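Local coordinates for protein BugD (PDB 2F5X) that binds aspartic acid as a periplasmic solute receptor and probably delivers it to a transporter of the tripartite tricarboxylate family, at residues R36-A39 with E40-R43; N125-E128 with L129-V133; A150-L153 with C154-L158. One frame throughout, in Å; residues are numbered along the deposited sequence.

Three helices of a periplasmic binding protein show how side chains one turn apart dress a helix locally. They come in chain order: interaction 1 on helix 30-46, interaction 2 on helix 126-136 and interaction 3 on helix 150-162. Interaction 1 lies across the chain's centre from the other two, its centre about 40 Å from that of interaction 2 and about 29 Å from that of interaction 3. Interactions 2 and 3 are neighbours, with centres about 17 Å apart, and A130 and V133 of helix 126-136 rest on L162 of helix 150-162. Of the three, only interaction 3 touches the bound aspartic acid, contributing two residues of its pocket, whereas interaction 2 is at the surface.

Interaction 1 (R36-A39 with E40-R43); sequences RSLA and ESMR
L38 and M42, a selenomethionine, show how one helical turn lays a long side chain against the residue four positions earlier. The CB of M42 starts beside the backbone of L38, and chi1 of -77° sets CG anti to the carbonyl carbon of M42, running back along the helix. M42 CG lies 3.4 Å from L38 O and 3.9 Å from L38 CD1. At the next atom the contact is mainly apolar, with M42 SE 3.9 Å from L38 CG. The bend at chi3 (79°) then turns the methyl CE off, and the side chain as a whole touches S258 on helix 249-263.

Helix 30-46 is the helix of a beta-alpha-beta unit between strands 19-23 and 50-54, and this face of it packs on helices 249-263 and 266-274: L38 meets L259, L263 and F268, while A39, on another side, touches V50 and V52 of strand 50-54.

The carbonyl of L38 attracts two neighbours. M42 N donates to L38 O at 2.9 Å, in the usual helical bond. The hydroxyl S41 OG also comes within 3.2 Å of L38 O, but G262 O is a second acceptor for its one proton, and which of the two it serves is not settled. S41 OG also lies 3.6 Å from L38 CD1. On the exposed side E40 extends outward to a salt bridge with K267.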
# COMPACT_ATOMS: atom_id res chain seq x y z
N ARG A 36 12.97 -0.06 -1.74
CA ARG A 36 14.37 0.30 -1.87
C ARG A 36 15.16 0.03 -0.59
O ARG A 36 16.33 -0.36 -0.65
CB ARG A 36 14.54 1.71 -2.42
CG ARG A 36 14.19 1.72 -3.92
CD ARG A 36 14.20 3.05 -4.58
NE ARG A 36 13.51 3.01 -5.87
CZ ARG A 36 14.12 2.93 -7.05
NH1 ARG A 36 15.45 2.87 -7.13
NH2 ARG A 36 13.39 2.91 -8.16
N SER A 37 14.51 0.20 0.56
CA SER A 37 15.16 -0.14 1.82
C SER A 37 15.34 -1.65 1.96
O SER A 37 16.40 -2.12 2.39
CB SER A 37 14.37 0.42 3.00
OG SER A 37 14.44 1.84 2.99
N LEU A 38 14.31 -2.41 1.58
CA LEU A 38 14.38 -3.87 1.63
C LEU A 38 15.40 -4.44 0.63
O LEU A 38 16.12 -5.41 0.94
CB LEU A 38 12.99 -4.48 1.37
CG LEU A 38 12.90 -6.00 1.47
CD1 LEU A 38 13.35 -6.50 2.84
CD2 LEU A 38 11.49 -6.44 1.16
N ALA A 39 15.46 -3.85 -0.55
CA ALA A 39 16.44 -4.26 -1.56
C ALA A 39 17.85 -4.21 -0.98
O ALA A 39 18.66 -5.12 -1.19
CB ALA A 39 16.32 -3.36 -2.81
N GLU A 40 18.13 -3.15 -0.22
CA GLU A 40 19.44 -2.99 0.41
C GLU A 40 19.68 -4.03 1.51
O GLU A 40 20.78 -4.59 1.60
CB GLU A 40 19.57 -1.58 0.98
CG GLU A 40 20.89 -1.31 1.68
CD GLU A 40 21.07 0.15 2.07
OE1 GLU A 40 20.32 1.01 1.57
OE2 GLU A 40 21.98 0.42 2.89
N SER A 41 18.67 -4.27 2.34
CA SER A 41 18.84 -5.16 3.49
C SER A 41 18.93 -6.63 3.11
O SER A 41 19.51 -7.43 3.86
CB SER A 41 17.75 -4.94 4.56
OG SER A 41 16.47 -5.32 4.10
N MSE A 42 18.36 -7.00 1.96
CA MSE A 42 18.39 -8.39 1.50
C MSE A 42 19.73 -8.78 0.89
O MSE A 42 20.07 -9.97 0.83
CB MSE A 42 17.30 -8.64 0.46
CG MSE A 42 15.91 -8.79 1.03
SE MSE A 42 14.58 -8.94 -0.39
CE MSE A 42 14.83 -10.78 -0.85
N ARG A 43 20.48 -7.79 0.42
CA ARG A 43 21.70 -8.03 -0.36
C ARG A 43 22.75 -8.98 0.26
O ARG A 43 23.23 -9.87 -0.44
CB ARG A 43 22.34 -6.70 -0.79
CG ARG A 43 23.55 -6.86 -1.72
CD ARG A 43 24.17 -5.54 -2.13
NE ARG A 43 25.25 -5.71 -3.10
CZ ARG A 43 26.16 -4.79 -3.37
NH1 ARG A 43 26.14 -3.61 -2.74
NH2 ARG A 43 27.10 -5.03 -4.27

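Interaction 2 (N125-E128 with L129-V133); sequences NIKE and LAEYV
An N-cap opens helix 126-136, where N125 meets the start of the first turn through both its backbone and its side chain. Its amide oxygen OD1 accepts from E128 N at 2.8 Å in a nearly straight bond (171°), taking up an amide N-H that precedes the regular helical pattern. The backbone oxygen N125 O receives L129 N at 2.7 Å, and A130 N, E131 N and Y132 N continue the ladder in turn. The carboxylate of E128 reaches back past the cap, where its OE1 accepts from N124 N.

On the outer face, K127 and E131 form the classic salt bridge between residues four apart. The lysine chain stays extended as far as CE; only the last torsion, chi4 at -81°, swings NZ over toward the glutamate. K127 NZ stands 2.8 Å from E131 OE2, on the syn side of the carboxylate and 29° out of its plane. A water closes a second route between the same groups: it accepts from K127 NZ at 3.0 Å and donates to E131 OE1 at 2.7 Å.

Less polar contacts lie round the helix from this pair. I126 CD1 touches L129 CD2 at 3.8 Å, the two chains being crossed rather than aligned, and Y132 sets its ring edge-to-face with F121.

With direct and water-borne partners on its two oxygens, the E131 carboxylate is limited in how far it can rotate, and K127 would offset part of its charge. The acidic group of E128, near the amino end of the helix, probably also interacts favourably with the helix dipole.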
# COMPACT_ATOMS: atom_id res chain seq x y z
N ASN A 125 -9.52 19.94 11.92
CA ASN A 125 -9.63 18.67 12.65
C ASN A 125 -10.62 17.73 11.96
O ASN A 125 -11.33 18.14 11.03
CB ASN A 125 -9.98 18.91 14.13
CG ASN A 125 -11.36 19.54 14.33
OD1 ASN A 125 -12.35 19.05 13.82
ND2 ASN A 125 -11.41 20.62 15.10
N ILE A 126 -10.64 16.47 12.38
CA ILE A 126 -11.46 15.46 11.70
C ILE A 126 -12.97 15.74 11.76
O ILE A 126 -13.68 15.50 10.79
CB ILE A 126 -11.10 14.01 12.17
CG1 ILE A 126 -11.84 12.93 11.36
CG2 ILE A 126 -11.35 13.82 13.68
CD1 ILE A 126 -11.55 12.93 9.85
N LYS A 127 -13.45 16.28 12.89
CA LYS A 127 -14.86 16.65 13.00
C LYS A 127 -15.20 17.72 11.97
O LYS A 127 -16.18 17.60 11.23
CB LYS A 127 -15.20 17.15 14.41
CG LYS A 127 -16.66 17.52 14.57
CD LYS A 127 -16.97 17.99 15.99
CE LYS A 127 -18.46 18.25 16.14
NZ LYS A 127 -18.83 19.59 15.60
N GLU A 128 -14.36 18.76 11.91
CA GLU A 128 -14.56 19.84 10.95
C GLU A 128 -14.37 19.38 9.53
O GLU A 128 -15.03 19.89 8.63
CB GLU A 128 -13.62 21.00 11.22
CG GLU A 128 -13.95 21.72 12.50
CD GLU A 128 -12.76 22.47 13.05
OE1 GLU A 128 -11.69 22.47 12.40
OE2 GLU A 128 -12.90 23.04 14.14
N LEU A 129 -13.46 18.42 9.32
CA LEU A 129 -13.28 17.86 7.98
C LEU A 129 -14.55 17.22 7.46
O LEU A 129 -14.97 17.48 6.32
CB LEU A 129 -12.12 16.85 7.94
CG LEU A 129 -11.93 16.13 6.59
CD1 LEU A 129 -11.43 17.09 5.52
CD2 LEU A 129 -11.00 14.94 6.71
N ALA A 130 -15.17 16.38 8.29
CA ALA A 130 -16.40 15.69 7.88
C ALA A 130 -17.49 16.69 7.53
O ALA A 130 -18.18 16.53 6.51
CB ALA A 130 -16.87 14.74 8.98
N GLU A 131 -17.62 17.72 8.35
CA GLU A 131 -18.64 18.76 8.15
C GLU A 131 -18.37 19.52 6.86
O GLU A 131 -19.29 19.76 6.08
CB GLU A 131 -18.66 19.72 9.35
CG GLU A 131 -19.13 19.05 10.63
CD GLU A 131 -18.89 19.87 11.89
OE1 GLU A 131 -17.97 20.72 11.91
OE2 GLU A 131 -19.62 19.64 12.89
N TYR A 132 -17.11 19.89 6.66
CA TYR A 132 -16.69 20.63 5.47
C TYR A 132 -16.90 19.83 4.18
O TYR A 132 -17.38 20.37 3.17
CB TYR A 132 -15.22 21.05 5.60
CG TYR A 132 -14.77 21.97 4.51
CD1 TYR A 132 -15.01 23.35 4.60
CD2 TYR A 132 -14.14 21.48 3.36
CE1 TYR A 132 -14.59 24.22 3.59
CE2 TYR A 132 -13.72 22.34 2.35
CZ TYR A 132 -13.96 23.71 2.47
OH TYR A 132 -13.57 24.57 1.48
N VAL A 133 -16.54 18.54 4.21
CA VAL A 133 -16.68 17.69 3.03
C VAL A 133 -18.16 17.48 2.69
O VAL A 133 -18.56 17.56 1.52
CB VAL A 133 -15.94 16.34 3.19
CG1 VAL A 133 -16.29 15.37 2.04
CG2 VAL A 133 -14.42 16.56 3.27
O HOH W 1 -16.75 21.36 14.27

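Interaction 3 (A150-L153 with C154-L158); sequences ASHL and CGTML. With ASP (aspartic acid), chain D.
C154 N and A150 O join the first turn of helix 150-162 to the second, in a beta-alpha-beta unit with strands 141-144 and 167-170 whose helix start faces the ligand. Polar bonds to the bound aspartic acid come first. A150 N donates to the ligand's OD2 at 2.8 Å. S151 N donates to the ligand's OD1, also at 2.8 Å, so the side-chain carboxylate is met by two amides of the helix's amino end, whose dipole would probably favour the negative charge. S151 OG adds a third bond, to OD1 of the ligand at 2.7 Å. With chi1 at 53° it lies between its own backbone N and carbonyl carbon and points at the ligand, and it is also hydrogen-bonded to A145 N.

Backbone bonds then wind the helix on: C154 N reaches A150 O at 3.0 Å, and G155 N, T156 N and M157 N follow. Covalent bonding enters at C154, whose SG forms a disulfide with C190 SG.

Apolar packing falls to L153 and the selenomethionine M157, which lie side by side and point the same way. M157 SE is 4.0 Å from L153 CD1, and W300, F304 and L303 of helix 286-306 border the pair.

Last comes the face of a ring. T156 OG1, 2.9 Å from H152 O, also stands above the H152 imidazole, offset toward its rim and 3.5 Å from H152 NE2.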
# COMPACT_ATOMS: atom_id res chain seq x y z
N ALA A 150 -4.09 1.23 -2.36
CA ALA A 150 -4.35 1.41 -0.93
C ALA A 150 -5.16 2.69 -0.73
O ALA A 150 -6.15 2.72 0.02
CB ALA A 150 -3.03 1.48 -0.15
N SER A 151 -4.74 3.75 -1.42
CA SER A 151 -5.43 5.04 -1.34
C SER A 151 -6.83 4.95 -1.93
O SER A 151 -7.71 5.72 -1.55
CB SER A 151 -4.61 6.13 -2.04
OG SER A 151 -4.27 5.74 -3.37
N HIS A 152 -7.04 4.01 -2.86
CA HIS A 152 -8.37 3.78 -3.41
C HIS A 152 -9.28 3.10 -2.38
O HIS A 152 -10.43 3.52 -2.20
CB HIS A 152 -8.30 2.94 -4.69
CG HIS A 152 -9.64 2.43 -5.14
ND1 HIS A 152 -10.03 1.12 -4.97
CD2 HIS A 152 -10.68 3.07 -5.74
CE1 HIS A 152 -11.27 0.98 -5.43
NE2 HIS A 152 -11.68 2.14 -5.90
N LEU A 153 -8.78 2.06 -1.73
CA LEU A 153 -9.53 1.36 -0.69
C LEU A 153 -9.93 2.32 0.43
O LEU A 153 -11.11 2.42 0.79
CB LEU A 153 -8.71 0.18 -0.13
CG LEU A 153 -9.25 -0.46 1.17
CD1 LEU A 153 -10.65 -1.08 0.94
CD2 LEU A 153 -8.29 -1.50 1.68
N CYS A 154 -8.96 3.04 0.97
CA CYS A 154 -9.24 3.97 2.06
C CYS A 154 -10.15 5.09 1.60
O CYS A 154 -11.08 5.46 2.32
CB CYS A 154 -7.96 4.53 2.64
SG CYS A 154 -8.18 5.58 4.09
N GLY A 155 -9.92 5.61 0.39
CA GLY A 155 -10.77 6.65 -0.17
C GLY A 155 -12.21 6.19 -0.32
O GLY A 155 -13.14 6.96 -0.04
N THR A 156 -12.40 4.94 -0.73
CA THR A 156 -13.74 4.38 -0.87
C THR A 156 -14.41 4.34 0.50
O THR A 156 -15.57 4.74 0.65
CB THR A 156 -13.67 2.96 -1.49
OG1 THR A 156 -13.26 3.06 -2.87
CG2 THR A 156 -15.06 2.34 -1.57
N MSE A 157 -13.67 3.86 1.49
CA MSE A 157 -14.19 3.78 2.85
C MSE A 157 -14.53 5.16 3.39
O MSE A 157 -15.55 5.35 4.07
CB MSE A 157 -13.19 3.06 3.75
CG MSE A 157 -13.09 1.58 3.42
SE MSE A 157 -11.61 0.76 4.35
CE MSE A 157 -12.17 1.17 6.19
N LEU A 158 -13.70 6.14 3.07
CA LEU A 158 -13.89 7.50 3.55
C LEU A 158 -15.17 8.12 2.98
O LEU A 158 -16.00 8.63 3.73
CB LEU A 158 -12.67 8.37 3.25
CG LEU A 158 -12.76 9.83 3.71
CD1 LEU A 158 -12.88 9.95 5.24
CD2 LEU A 158 -11.55 10.63 3.20
N ASP D . 1.31 2.08 -2.38
CA ASP D . 1.07 2.92 -3.59
C ASP D . 2.35 3.60 -4.06
O ASP D . 2.30 4.64 -4.74
CB ASP D . 0.00 3.97 -3.31
CG ASP D . -1.35 3.36 -3.07
OD1 ASP D . -2.26 4.10 -2.62
OD2 ASP D . -1.60 2.15 -3.32
OXT ASP D . 3.43 3.10 -3.74